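Local coordinates for protein osa (Shigella flexneri, PDB 4O7K), which suppresses the oncogenicity of Agrobacterium tumefaciens as a plasmid-encoded fertility inhibition factor of the ParB/Srx superfamily, at residues Asn41-Arg46 with Lys181-Cys186; Trp45-Pro50 with Val153-Ser158; Met57-Ala62 with Val118-Val123; Phe67-Asn72 with Ala174-Val179; Leu74-Ala79 with Phe132-Thr137. The protein carries 1 engineered substitution. All blocks are in the same frame, centred on the assembly; numbering follows the deposited sequence. Where two conformers were deposited one is given.

Contact 1: residues Asn41-Arg46 with Lys181-Cys186; sequences NEVVWR and KLREQC
Helix 179-189 packs through L182, R183 and C186 on V43 and W45, where a loop leads into strand 44-47 of the five-stranded sheet, an apolar helix-on-sheet contact. V43 carries most of it, each of its two methyls serving a different part of the helix. CG1 is anti to the backbone N (chi1 177°), which leaves CG2 anti to the carbonyl carbon; V43 CG2 lies 3.7 Å from R183 CG. The same methyl comes to 4.1 Å from the sulphur SG of C186, one helical turn further on. The other branch, V43 CG1, meets L182 CD2 at 4.0 Å, the two side chains crossing at about a right angle. L182 CD2 also touches the indole: it stands 3.8 Å from W45 CZ2, where the leucine and the tryptophan reach toward each other tip to tip. Within segment 41-46, V43 CG1 lies over one face of that indole, offset toward the rim, so the valine and the leucine both pack against the ring system. R183 takes part through CG and CA, while its guanidinium is bound to Q64 OE1 and to the carbonyl oxygens of A59 and A62. The indole NE1 is likewise engaged, by Y70 OH. L182 further packs on I35 and on I68 and Y70, so the helix touches the outermost strand 34-35 of one sheet and the middle strand 67-72 of the other.

Contact 2: residues Trp45-Pro50 with Val153-Ser158; sequences WRLPVP and VFPVLS
W45 holds CG anti to the carbonyl carbon (chi1 -62°), and chi2 of -94° turns a ring face to P155. L47, two residues on along the same strand, repeats this first torsion, with CG likewise anti to the carbonyl carbon; its CD2 meets F154. P155 CG sits almost over the middle of the six-membered ring of W45, 3.7 Å from its centroid and 10° off the normal, a clear CH-pi contact. The closest ring atom is W45 CE3, also 3.7 Å from P155 CG. The proline CB lies further out, 4.2 Å from W45 CH2, and the two side chains run alongside in opposing senses. Beside this pair, the methyl L47 CD2 presses on F154 CB at 3.6 Å and approaches P155 CD at 4.3 Å. The phenyl ring of F154 leads away from L47 and packs edge-to-face on F76. The strand segments 45-47 and 153-158 are 8.7 Å apart at their axes and belong to different sheets, so side chains rather than backbone bonds join them. I68 and L120 also pack on P155. The contact is wholly buried and apolar: dispersion and CH-pi attraction hold it, with the electron-rich indole face turned to the proline C-H groups.

Contact 3: residues Met57-Ala62 with Val118-Val123; sequences MTASNA and VPLADV
M57, L120 and V118 bury the most surface at the junction of strands 55-58 and 118-128, which run parallel here. M57 pairs with V118 and T58 with P119. The backbone is tied by T58 N to V118 O at 3.0 Å and by L120 N to T58 O at 3.1 Å. The M57 side chain reaches across to strand 118-119: its chain bends at chi3 (84°), and the methyl CE ends 3.9 Å from V118 CG1 and 3.6 Å from P119 O. L120 packs back on segment 57-62, its CD2 reaching M57 CB at 4.0 Å and its CD1 reaching A59 CB at 4.1 Å. On the face that carries T58 and P119, the type I turn from A59 to A62 brings N61 over the proline, its side chain crossing it obliquely with OD1 3.4 Å from P119 CG. T58 OG1, anti to its own backbone N, is bound by V43 O and takes a weak bond from S60 N. M57 and V118 also pack on F110 of helix 103-112, and L120 faces W45 and P155. T58 bonds to V118 and L120, the residues flanking its partner P119, so the lack of an N-H on P119 costs this pairing nothing, and apolar contacts of M57, V118 and L120 add to these two bonds.

Contact 4: residues Phe67-Asn72 with Ala174-Val179; sequences FIVYVN and AAPIQV
I68 N donates to I177 O at 2.7 Å and 172°, the shorter of two backbone bonds that pair these strands antiparallel. The return bond, I177 N to I68 O, is 3.0 Å long. Beyond it the strands separate, and a water bridges them, accepting from Y70 N and donating to A174 O. At the other end the F67 ring receives Q178 over one face: CB stands 3.8 Å from the centroid, a CH-pi contact, and OE1 comes to 3.5 Å from F67 CZ. The glutamine is extended beyond CG, its amide plane tilted 30° from the ring and its NE2 bound to Q64 O. On the face of I68 and I177, the I68 and V179 side chains cross at about a right angle, I68 CG1 to V179 CG2 4.0 Å. V69 CG2 lies beside P176 CB at 4.1 Å. Strand 67-72 is the middle strand of a three-stranded sheet, between 153-158 and 177-178, with helix 161-171 packing on F67 and P176 and helix 179-189 on I68 and I177.

Contact 5: residues Leu74-Ala79 with Phe132-Thr137; sequences LAFYRA and FAVCFT
A79 CB packs on V134 CG1 at 3.7 Å. The carbonyl of the same alanine accepts a bond from the strand, V134 N to A79 O at 3.3 Å, a long one with the donor well above the carbonyl plane. A79 CB also meets the edge of the F132 ring, at CE2, 4.2 Å away. One turn earlier F76 has CG anti to its backbone N (chi1 -179°), and its CZ touches F136 CZ at 3.7 Å, tip to tip, with the two planes at 88°. V134 CG2 lies over one face of the F76 ring. Further out, W80 meets F136 and H170 stacks on F132, while V171 and L167 of helix 161-171 touch A79 and V134. Helix segment 74-79 crosses strand segment 132-136 at 90°, axes 7.5 Å apart, a helix laid perpendicular across the outermost strand of the five-stranded mixed sheet.

Overall arrangement
Along the chain, the first segments of contacts 1 to 5 come in order, and the second segments of contacts 3, 5, 2, 4 and 1 follow. Contacts 1 and 2 share W45 and strand 44-47, which pairs with strand 55-58 of contact 3 in the five-stranded sheet; contact 5 reaches the far edge of that sheet through strand 131-136. Strands 153-158 and 67-72 tie contacts 2 and 4 together in the smaller sheet. Centres of contacts 2 and 3 are about 10 Å apart, whereas those of contacts 1 and 5 lie about 25 Å apart on opposite sides of the chain's centre. The two sheets pack on each other through W45, P155 and L120, so residues far apart in the chain share one buried interior.

Contact 1: residues Asn41-Arg46 with Lys181-Cys186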
# COMPACT_ATOMS: atom_id res chain seq x y z
N ASN A 41 -22.39 4.52 1.97
CA ASN A 41 -22.17 5.80 2.61
C ASN A 41 -20.75 5.75 3.18
O ASN A 41 -20.56 5.71 4.39
CB ASN A 41 -23.22 6.06 3.69
CG ASN A 41 -23.00 7.36 4.44
OD1 ASN A 41 -22.09 8.13 4.13
ND2 ASN A 41 -23.84 7.60 5.45
N GLU A 42 -19.77 5.73 2.28
CA GLU A 42 -18.39 5.52 2.70
C GLU A 42 -17.39 6.17 1.74
O GLU A 42 -17.74 6.57 0.63
CB GLU A 42 -18.09 4.03 2.82
CG GLU A 42 -18.26 3.24 1.52
CD GLU A 42 -18.17 1.73 1.71
OE1 GLU A 42 -18.54 1.25 2.80
OE2 GLU A 42 -17.74 1.03 0.77
N VAL A 43 -16.14 6.25 2.17
CA VAL A 43 -15.10 6.75 1.29
C VAL A 43 -14.62 5.61 0.40
O VAL A 43 -14.21 4.56 0.90
CB VAL A 43 -13.93 7.34 2.07
CG1 VAL A 43 -12.83 7.79 1.12
CG2 VAL A 43 -14.42 8.51 2.92
N VAL A 44 -14.72 5.81 -0.91
CA VAL A 44 -14.28 4.81 -1.87
C VAL A 44 -13.37 5.44 -2.91
O VAL A 44 -13.64 6.53 -3.40
CB VAL A 44 -15.48 4.14 -2.57
CG1 VAL A 44 -15.01 3.23 -3.71
CG2 VAL A 44 -16.31 3.35 -1.56
N TRP A 45 -12.27 4.76 -3.22
CA TRP A 45 -11.41 5.18 -4.32
C TRP A 45 -11.49 4.22 -5.49
O TRP A 45 -11.59 3.00 -5.31
CB TRP A 45 -9.95 5.26 -3.91
CG TRP A 45 -9.61 6.23 -2.86
CD1 TRP A 45 -9.18 7.52 -3.04
CD2 TRP A 45 -9.60 6.00 -1.45
NE1 TRP A 45 -8.92 8.10 -1.82
CE2 TRP A 45 -9.17 7.19 -0.83
CE3 TRP A 45 -9.93 4.90 -0.65
CZ2 TRP A 45 -9.05 7.31 0.56
CZ3 TRP A 45 -9.80 5.02 0.73
CH2 TRP A 45 -9.38 6.22 1.32
N ARG A 46 -11.44 4.78 -6.69
CA ARG A 46 -11.13 4.03 -7.89
C ARG A 46 -9.62 4.04 -8.05
O ARG A 46 -8.98 5.08 -7.94
CB ARG A 46 -11.81 4.66 -9.12
CG ARG A 46 -11.37 4.05 -10.45
CD ARG A 46 -11.87 4.83 -11.68
NE ARG A 46 -11.25 4.27 -12.88
CZ ARG A 46 -10.25 4.83 -13.56
NH1 ARG A 46 -9.76 6.01 -13.20
NH2 ARG A 46 -9.74 4.20 -14.60
N LYS A 181 -11.80 13.62 8.96
CA LYS A 181 -11.81 14.82 8.16
C LYS A 181 -12.12 14.50 6.69
O LYS A 181 -12.84 15.24 6.02
CB LYS A 181 -10.48 15.56 8.27
CG LYS A 181 -10.40 16.86 7.47
CD LYS A 181 -9.13 17.63 7.81
CE LYS A 181 -9.09 18.99 7.12
NZ LYS A 181 -8.85 18.86 5.65
N LEU A 182 -11.58 13.39 6.20
CA LEU A 182 -11.82 13.00 4.81
C LEU A 182 -13.28 12.61 4.62
O LEU A 182 -13.92 13.03 3.65
CB LEU A 182 -10.90 11.85 4.39
CG LEU A 182 -11.02 11.48 2.90
CD1 LEU A 182 -10.72 12.68 2.03
CD2 LEU A 182 -10.11 10.33 2.52
N ARG A 183 -13.81 11.82 5.55
CA ARG A 183 -15.22 11.42 5.49
C ARG A 183 -16.11 12.66 5.44
O ARG A 183 -17.03 12.75 4.62
CB ARG A 183 -15.58 10.54 6.69
CG ARG A 183 -15.16 9.09 6.52
CD ARG A 183 -15.36 8.29 7.80
NE ARG A 183 -15.05 6.87 7.61
CZ ARG A 183 -14.79 6.02 8.61
NH1 ARG A 183 -14.82 6.45 9.86
NH2 ARG A 183 -14.52 4.75 8.35
N GLU A 184 -15.81 13.63 6.29
CA GLU A 184 -16.59 14.86 6.34
C GLU A 184 -16.47 15.67 5.04
O GLU A 184 -17.46 16.21 4.57
CB GLU A 184 -16.16 15.69 7.56
CG GLU A 184 -16.26 17.20 7.42
CD GLU A 184 -15.97 17.93 8.73
OE1 GLU A 184 -15.00 17.56 9.43
OE2 GLU A 184 -16.73 18.87 9.07
N GLN A 185 -15.27 15.77 4.47
CA GLN A 185 -15.10 16.46 3.19
C GLN A 185 -15.89 15.80 2.07
O GLN A 185 -16.56 16.48 1.29
CB GLN A 185 -13.63 16.51 2.79
CG GLN A 185 -12.77 17.49 3.55
CD GLN A 185 -11.33 17.45 3.09
OE1 GLN A 185 -10.86 16.44 2.55
NE2 GLN A 185 -10.60 18.54 3.30
N CYS A 186 -15.79 14.48 1.97
CA CYS A 186 -16.52 13.71 0.98
C CYS A 186 -18.02 13.95 1.12
O CYS A 186 -18.73 14.09 0.13
CB CYS A 186 -16.21 12.22 1.09
SG CYS A 186 -14.58 11.80 0.47

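Contact 2: residues Trp45-Pro50 with Val153-Ser158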
# COMPACT_ATOMS: atom_id res chain seq x y z
N TRP A 45 -12.27 4.76 -3.22
CA TRP A 45 -11.41 5.18 -4.32
C TRP A 45 -11.49 4.22 -5.49
O TRP A 45 -11.59 3.00 -5.31
CB TRP A 45 -9.95 5.26 -3.91
CG TRP A 45 -9.61 6.23 -2.86
CD1 TRP A 45 -9.18 7.52 -3.04
CD2 TRP A 45 -9.60 6.00 -1.45
NE1 TRP A 45 -8.92 8.10 -1.82
CE2 TRP A 45 -9.17 7.19 -0.83
CE3 TRP A 45 -9.93 4.90 -0.65
CZ2 TRP A 45 -9.05 7.31 0.56
CZ3 TRP A 45 -9.80 5.02 0.73
CH2 TRP A 45 -9.38 6.22 1.32
N ARG A 46 -11.44 4.78 -6.69
CA ARG A 46 -11.13 4.03 -7.89
C ARG A 46 -9.62 4.04 -8.05
O ARG A 46 -8.98 5.08 -7.94
CB ARG A 46 -11.81 4.66 -9.12
CG ARG A 46 -11.37 4.05 -10.45
CD ARG A 46 -11.87 4.83 -11.68
NE ARG A 46 -11.25 4.27 -12.88
CZ ARG A 46 -10.25 4.83 -13.56
NH1 ARG A 46 -9.76 6.01 -13.20
NH2 ARG A 46 -9.74 4.20 -14.60
N LEU A 47 -9.04 2.87 -8.29
CA LEU A 47 -7.59 2.79 -8.51
C LEU A 47 -7.33 2.26 -9.91
O LEU A 47 -7.74 1.15 -10.25
CB LEU A 47 -6.92 1.88 -7.46
CG LEU A 47 -6.86 2.38 -6.01
CD1 LEU A 47 -8.21 2.20 -5.35
CD2 LEU A 47 -5.82 1.59 -5.23
N PRO A 48 -6.65 3.07 -10.75
CA PRO A 48 -6.25 2.59 -12.08
C PRO A 48 -5.28 1.43 -11.92
O PRO A 48 -4.40 1.51 -11.06
CB PRO A 48 -5.56 3.80 -12.71
CG PRO A 48 -5.91 4.98 -11.83
CD PRO A 48 -6.16 4.42 -10.47
N VAL A 49 -5.44 0.38 -12.72
CA VAL A 49 -4.53 -0.76 -12.72
C VAL A 49 -4.07 -1.02 -14.14
O VAL A 49 -4.89 -1.37 -14.99
CB VAL A 49 -5.19 -2.04 -12.18
CG1 VAL A 49 -4.14 -3.11 -12.00
CG2 VAL A 49 -5.92 -1.76 -10.89
N PRO A 50 -2.76 -0.84 -14.41
CA PRO A 50 -2.24 -0.98 -15.78
C PRO A 50 -2.65 -2.29 -16.45
O PRO A 50 -2.43 -3.35 -15.86
CB PRO A 50 -0.72 -0.93 -15.59
CG PRO A 50 -0.53 -0.15 -14.33
CD PRO A 50 -1.70 -0.49 -13.45
N VAL A 153 -0.05 4.39 -6.97
CA VAL A 153 -0.30 5.02 -5.68
C VAL A 153 -1.56 4.39 -5.10
O VAL A 153 -2.53 4.13 -5.82
CB VAL A 153 -0.47 6.57 -5.81
CG1 VAL A 153 -0.79 7.21 -4.46
CG2 VAL A 153 0.78 7.20 -6.40
N PHE A 154 -1.54 4.11 -3.80
CA PHE A 154 -2.73 3.62 -3.14
C PHE A 154 -2.74 4.11 -1.70
O PHE A 154 -1.70 4.45 -1.14
CB PHE A 154 -2.82 2.08 -3.23
CG PHE A 154 -1.56 1.35 -2.81
CD1 PHE A 154 -1.33 1.06 -1.48
CD2 PHE A 154 -0.66 0.90 -3.76
CE1 PHE A 154 -0.19 0.37 -1.09
CE2 PHE A 154 0.48 0.20 -3.38
CZ PHE A 154 0.72 -0.06 -2.05
N PRO A 155 -3.94 4.20 -1.10
CA PRO A 155 -4.02 4.63 0.29
C PRO A 155 -3.79 3.48 1.27
O PRO A 155 -4.07 2.33 0.93
CB PRO A 155 -5.45 5.16 0.42
CG PRO A 155 -6.22 4.53 -0.69
CD PRO A 155 -5.26 4.00 -1.71
N VAL A 156 -3.26 3.81 2.44
CA VAL A 156 -3.13 2.86 3.54
C VAL A 156 -3.58 3.58 4.80
O VAL A 156 -3.70 4.81 4.82
CB VAL A 156 -1.69 2.33 3.70
CG1 VAL A 156 -1.26 1.50 2.50
CG2 VAL A 156 -0.72 3.48 3.95
N LEU A 157 -3.84 2.80 5.85
CA LEU A 157 -4.33 3.33 7.12
C LEU A 157 -3.26 3.27 8.20
O LEU A 157 -2.53 2.30 8.31
CB LEU A 157 -5.56 2.54 7.58
CG LEU A 157 -6.85 2.77 6.80
CD1 LEU A 157 -7.88 1.74 7.21
CD2 LEU A 157 -7.36 4.18 7.10
N SER A 158 -3.19 4.34 9.00
CA SER A 158 -2.22 4.46 10.07
C SER A 158 -2.94 4.86 11.35
O SER A 158 -3.93 5.60 11.32
CB SER A 158 -1.15 5.48 9.70
OG SER A 158 -0.34 5.81 10.81

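Contact 3: residues Met57-Ala62 with Val118-Val123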
# COMPACT_ATOMS: atom_id res chain seq x y z
N MET A 57 -11.20 0.45 -3.63
CA MET A 57 -10.92 0.24 -2.22
C MET A 57 -11.72 1.22 -1.38
O MET A 57 -12.20 2.23 -1.89
CB MET A 57 -9.42 0.36 -1.93
CG MET A 57 -8.57 -0.62 -2.73
SD MET A 57 -6.86 -0.66 -2.16
CE MET A 57 -7.04 -1.81 -0.80
N THR A 58 -11.86 0.91 -0.09
CA THR A 58 -12.67 1.72 0.80
C THR A 58 -12.05 1.86 2.19
O THR A 58 -11.32 0.98 2.63
CB THR A 58 -14.09 1.13 0.95
OG1 THR A 58 -14.85 1.97 1.83
CG2 THR A 58 -14.03 -0.28 1.53
N ALA A 59 -12.36 2.96 2.86
CA ALA A 59 -11.91 3.15 4.24
C ALA A 59 -13.03 2.84 5.24
O ALA A 59 -13.02 3.35 6.36
CB ALA A 59 -11.41 4.58 4.43
N SER A 60 -13.98 2.02 4.83
CA SER A 60 -15.17 1.76 5.64
C SER A 60 -14.82 1.11 6.97
O SER A 60 -15.54 1.27 7.95
CB SER A 60 -16.17 0.89 4.87
OG SER A 60 -15.67 -0.42 4.69
N ASN A 61 -13.71 0.37 7.00
CA ASN A 61 -13.33 -0.34 8.21
C ASN A 61 -12.44 0.50 9.12
O ASN A 61 -12.07 0.07 10.21
CB ASN A 61 -12.62 -1.66 7.85
CG ASN A 61 -13.56 -2.68 7.18
OD1 ASN A 61 -13.12 -3.78 6.82
ND2 ASN A 61 -14.83 -2.33 7.02
N ALA A 62 -12.11 1.72 8.69
CA ALA A 62 -11.25 2.60 9.48
C ALA A 62 -11.96 3.26 10.67
O ALA A 62 -13.16 3.53 10.62
CB ALA A 62 -10.66 3.68 8.58
N VAL A 118 -12.36 -3.24 -1.76
CA VAL A 118 -11.46 -3.86 -0.79
C VAL A 118 -11.06 -2.86 0.30
O VAL A 118 -10.57 -1.78 0.00
CB VAL A 118 -10.20 -4.40 -1.49
CG1 VAL A 118 -9.24 -5.03 -0.45
CG2 VAL A 118 -10.59 -5.41 -2.55
N PRO A 119 -11.27 -3.22 1.58
CA PRO A 119 -10.84 -2.35 2.68
C PRO A 119 -9.32 -2.12 2.67
O PRO A 119 -8.56 -2.98 2.24
CB PRO A 119 -11.28 -3.11 3.93
CG PRO A 119 -12.43 -3.96 3.45
CD PRO A 119 -12.04 -4.38 2.07
N LEU A 120 -8.91 -0.94 3.14
CA LEU A 120 -7.49 -0.58 3.18
C LEU A 120 -6.70 -1.47 4.13
O LEU A 120 -7.23 -1.99 5.11
CB LEU A 120 -7.33 0.87 3.61
CG LEU A 120 -7.99 1.91 2.69
CD1 LEU A 120 -7.66 3.30 3.21
CD2 LEU A 120 -7.52 1.70 1.28
N ALA A 121 -5.41 -1.61 3.84
CA ALA A 121 -4.44 -2.18 4.75
C ALA A 121 -4.17 -1.24 5.91
O ALA A 121 -4.20 -0.01 5.76
CB ALA A 121 -3.15 -2.49 4.02
N ASP A 122 -3.90 -1.83 7.07
CA ASP A 122 -3.46 -1.10 8.26
C ASP A 122 -1.98 -1.35 8.50
O ASP A 122 -1.57 -2.47 8.78
CB ASP A 122 -4.27 -1.53 9.48
CG ASP A 122 -5.73 -1.16 9.36
OD1 ASP A 122 -6.09 -0.03 9.75
OD2 ASP A 122 -6.53 -2.00 8.88
N VAL A 123 -1.16 -0.30 8.34
CA VAL A 123 0.28 -0.47 8.42
C VAL A 123 0.88 0.46 9.47
O VAL A 123 0.19 1.31 10.05
CB VAL A 123 0.97 -0.19 7.07
CG1 VAL A 123 0.39 -1.10 5.96
CG2 VAL A 123 0.84 1.28 6.71

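Contact 4: residues Phe67-Asn72 with Ala174-Val179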
# COMPACT_ATOMS: atom_id res chain seq x y z
N PHE A 67 -5.58 7.59 10.24
CA PHE A 67 -5.14 8.54 9.23
C PHE A 67 -4.90 7.82 7.91
O PHE A 67 -4.46 6.68 7.90
CB PHE A 67 -3.86 9.25 9.67
CG PHE A 67 -4.09 10.37 10.62
CD1 PHE A 67 -4.45 10.13 11.94
CD2 PHE A 67 -3.95 11.68 10.20
CE1 PHE A 67 -4.68 11.17 12.80
CE2 PHE A 67 -4.17 12.73 11.07
CZ PHE A 67 -4.54 12.48 12.37
N ILE A 68 -5.21 8.49 6.81
CA ILE A 68 -4.91 7.93 5.50
C ILE A 68 -3.60 8.50 4.98
O ILE A 68 -3.35 9.71 5.05
CB ILE A 68 -6.05 8.19 4.51
CG1 ILE A 68 -7.25 7.29 4.86
CG2 ILE A 68 -5.58 7.94 3.08
CD1 ILE A 68 -8.57 7.84 4.40
N VAL A 69 -2.76 7.62 4.45
CA VAL A 69 -1.57 8.03 3.74
C VAL A 69 -1.64 7.46 2.32
O VAL A 69 -1.87 6.26 2.12
CB VAL A 69 -0.28 7.54 4.43
CG1 VAL A 69 0.95 8.07 3.72
CG2 VAL A 69 -0.29 7.95 5.92
N TYR A 70 -1.48 8.33 1.34
CA TYR A 70 -1.36 7.89 -0.05
C TYR A 70 0.09 7.59 -0.30
O TYR A 70 0.94 8.47 -0.19
CB TYR A 70 -1.86 8.96 -1.01
CG TYR A 70 -3.32 9.28 -0.82
CD1 TYR A 70 -4.31 8.35 -1.14
CD2 TYR A 70 -3.72 10.50 -0.30
CE1 TYR A 70 -5.65 8.63 -0.95
CE2 TYR A 70 -5.04 10.79 -0.10
CZ TYR A 70 -6.00 9.86 -0.43
OH TYR A 70 -7.32 10.17 -0.24
N VAL A 71 0.40 6.34 -0.62
CA VAL A 71 1.81 5.99 -0.74
C VAL A 71 2.23 5.72 -2.18
O VAL A 71 1.46 5.24 -3.01
CB VAL A 71 2.19 4.74 0.13
CG1 VAL A 71 1.86 5.00 1.60
CG2 VAL A 71 1.50 3.49 -0.36
N ASN A 72 3.47 6.09 -2.45
CA ASN A 72 4.16 5.70 -3.64
C ASN A 72 4.41 4.19 -3.57
O ASN A 72 5.18 3.73 -2.72
CB ASN A 72 5.47 6.49 -3.74
CG ASN A 72 6.29 6.13 -4.96
OD1 ASN A 72 6.40 4.96 -5.34
ND2 ASN A 72 6.89 7.14 -5.58
N ALA A 174 1.88 12.58 -0.53
CA ALA A 174 1.18 13.75 0.00
C ALA A 174 1.07 13.67 1.52
O ALA A 174 1.23 12.59 2.10
CB ALA A 174 -0.20 13.89 -0.62
N ALA A 175 0.77 14.80 2.14
CA ALA A 175 0.48 14.83 3.57
C ALA A 175 -0.65 13.86 3.93
O ALA A 175 -1.56 13.63 3.13
CB ALA A 175 0.12 16.25 4.01
N PRO A 176 -0.61 13.30 5.16
CA PRO A 176 -1.69 12.41 5.56
C PRO A 176 -2.97 13.20 5.76
O PRO A 176 -2.90 14.42 5.87
CB PRO A 176 -1.22 11.85 6.91
CG PRO A 176 0.20 12.25 7.06
CD PRO A 176 0.38 13.48 6.23
N ILE A 177 -4.10 12.52 5.85
CA ILE A 177 -5.35 13.17 6.22
C ILE A 177 -6.12 12.26 7.16
O ILE A 177 -6.20 11.05 6.95
CB ILE A 177 -6.22 13.53 4.97
CG1 ILE A 177 -7.47 14.30 5.39
CG2 ILE A 177 -6.59 12.28 4.15
CD1 ILE A 177 -8.25 14.89 4.21
N GLN A 178 -6.67 12.84 8.23
CA GLN A 178 -7.39 12.02 9.20
C GLN A 178 -8.68 11.50 8.60
O GLN A 178 -9.37 12.21 7.86
CB GLN A 178 -7.69 12.82 10.47
CG GLN A 178 -8.35 12.00 11.56
CD GLN A 178 -8.37 12.71 12.90
OE1 GLN A 178 -7.75 13.77 13.05
NE2 GLN A 178 -9.08 12.15 13.87
N VAL A 179 -9.00 10.24 8.89
CA VAL A 179 -10.17 9.60 8.31
C VAL A 179 -11.45 10.42 8.56
O VAL A 179 -12.25 10.60 7.65
CB VAL A 179 -10.34 8.18 8.86
CG1 VAL A 179 -11.73 7.62 8.52
CG2 VAL A 179 -9.26 7.29 8.29
O HOH W 1 -0.92 11.02 2.11

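Contact 5: residues Leu74-Ala79 with Phe132-Thr137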
# COMPACT_ATOMS: atom_id res chain seq x y z
N LEU A 74 6.18 1.97 -5.22
CA LEU A 74 7.57 1.52 -5.23
C LEU A 74 8.29 1.84 -3.92
O LEU A 74 9.13 1.07 -3.46
CB LEU A 74 8.34 2.17 -6.39
CG LEU A 74 7.96 1.76 -7.82
CD1 LEU A 74 8.94 2.39 -8.78
CD2 LEU A 74 7.91 0.25 -7.99
N ALA A 75 7.99 3.00 -3.34
CA ALA A 75 8.61 3.37 -2.07
C ALA A 75 8.10 2.48 -0.94
O ALA A 75 8.85 2.10 -0.03
CB ALA A 75 8.36 4.82 -1.75
N PHE A 76 6.81 2.18 -0.99
CA PHE A 76 6.16 1.33 0.00
C PHE A 76 6.77 -0.07 -0.05
O PHE A 76 7.11 -0.65 0.98
CB PHE A 76 4.65 1.29 -0.24
CG PHE A 76 3.88 0.46 0.74
CD1 PHE A 76 3.39 1.01 1.91
CD2 PHE A 76 3.63 -0.88 0.47
CE1 PHE A 76 2.65 0.25 2.80
CE2 PHE A 76 2.89 -1.65 1.36
CZ PHE A 76 2.41 -1.08 2.52
N TYR A 77 6.89 -0.58 -1.28
CA TYR A 77 7.52 -1.87 -1.56
C TYR A 77 8.92 -1.91 -0.97
O TYR A 77 9.27 -2.86 -0.27
CB TYR A 77 7.54 -2.09 -3.08
CG TYR A 77 8.13 -3.40 -3.58
CD1 TYR A 77 8.19 -4.54 -2.78
CD2 TYR A 77 8.59 -3.49 -4.89
CE1 TYR A 77 8.72 -5.73 -3.28
CE2 TYR A 77 9.12 -4.65 -5.39
CZ TYR A 77 9.18 -5.77 -4.59
OH TYR A 77 9.71 -6.91 -5.12
N ARG A 78 9.72 -0.88 -1.25
CA ARG A 78 11.09 -0.80 -0.73
C ARG A 78 11.14 -0.80 0.80
O ARG A 78 11.97 -1.49 1.40
CB ARG A 78 11.78 0.45 -1.25
CG ARG A 78 13.17 0.67 -0.69
CD ARG A 78 13.83 1.92 -1.25
NE ARG A 78 15.19 2.08 -0.73
CZ ARG A 78 15.49 2.70 0.41
NH1 ARG A 78 14.52 3.22 1.16
NH2 ARG A 78 16.75 2.80 0.80
N ALA A 79 10.27 -0.02 1.42
CA ALA A 79 10.23 0.05 2.88
C ALA A 79 9.81 -1.29 3.49
O ALA A 79 10.29 -1.69 4.57
CB ALA A 79 9.28 1.16 3.33
N PHE A 132 14.68 2.51 8.74
CA PHE A 132 13.24 2.66 8.61
C PHE A 132 12.64 1.47 7.86
O PHE A 132 13.23 0.96 6.91
CB PHE A 132 12.89 3.96 7.87
CG PHE A 132 11.43 4.18 7.75
CD1 PHE A 132 10.73 4.80 8.77
CD2 PHE A 132 10.74 3.74 6.63
CE1 PHE A 132 9.36 4.99 8.67
CE2 PHE A 132 9.38 3.92 6.52
CZ PHE A 132 8.69 4.56 7.55
N ALA A 133 11.46 1.02 8.30
CA ALA A 133 10.73 0.00 7.57
C ALA A 133 9.23 0.15 7.81
O ALA A 133 8.80 0.91 8.66
CB ALA A 133 11.20 -1.41 7.98
N VAL A 134 8.44 -0.58 7.03
CA VAL A 134 7.01 -0.63 7.29
C VAL A 134 6.59 -2.05 7.64
O VAL A 134 7.10 -3.03 7.09
CB VAL A 134 6.17 -0.12 6.10
CG1 VAL A 134 6.49 1.33 5.81
CG2 VAL A 134 6.39 -0.96 4.87
N CYS A 135 5.67 -2.16 8.59
CA CYS A 135 5.14 -3.45 9.00
C CYS A 135 3.61 -3.34 9.04
O CYS A 135 3.05 -2.26 8.79
CB CYS A 135 5.70 -3.90 10.37
SG CYS A 135 5.34 -2.75 11.73
N PHE A 136 2.95 -4.45 9.36
CA PHE A 136 1.51 -4.56 9.15
C PHE A 136 0.74 -4.96 10.38
O PHE A 136 1.18 -5.80 11.17
CB PHE A 136 1.22 -5.58 8.04
CG PHE A 136 1.65 -5.15 6.68
CD1 PHE A 136 2.97 -5.22 6.29
CD2 PHE A 136 0.70 -4.69 5.76
CE1 PHE A 136 3.36 -4.83 5.03
CE2 PHE A 136 1.09 -4.29 4.49
CZ PHE A 136 2.40 -4.37 4.11
N THR A 137 -0.43 -4.36 10.53
CA THR A 137 -1.42 -4.88 11.47
C THR A 137 -2.31 -5.84 10.68
O THR A 137 -2.67 -6.91 11.15
CB THR A 137 -2.23 -3.77 12.11
OG1 THR A 137 -1.38 -3.01 12.98
CG2 THR A 137 -3.40 -4.33 12.90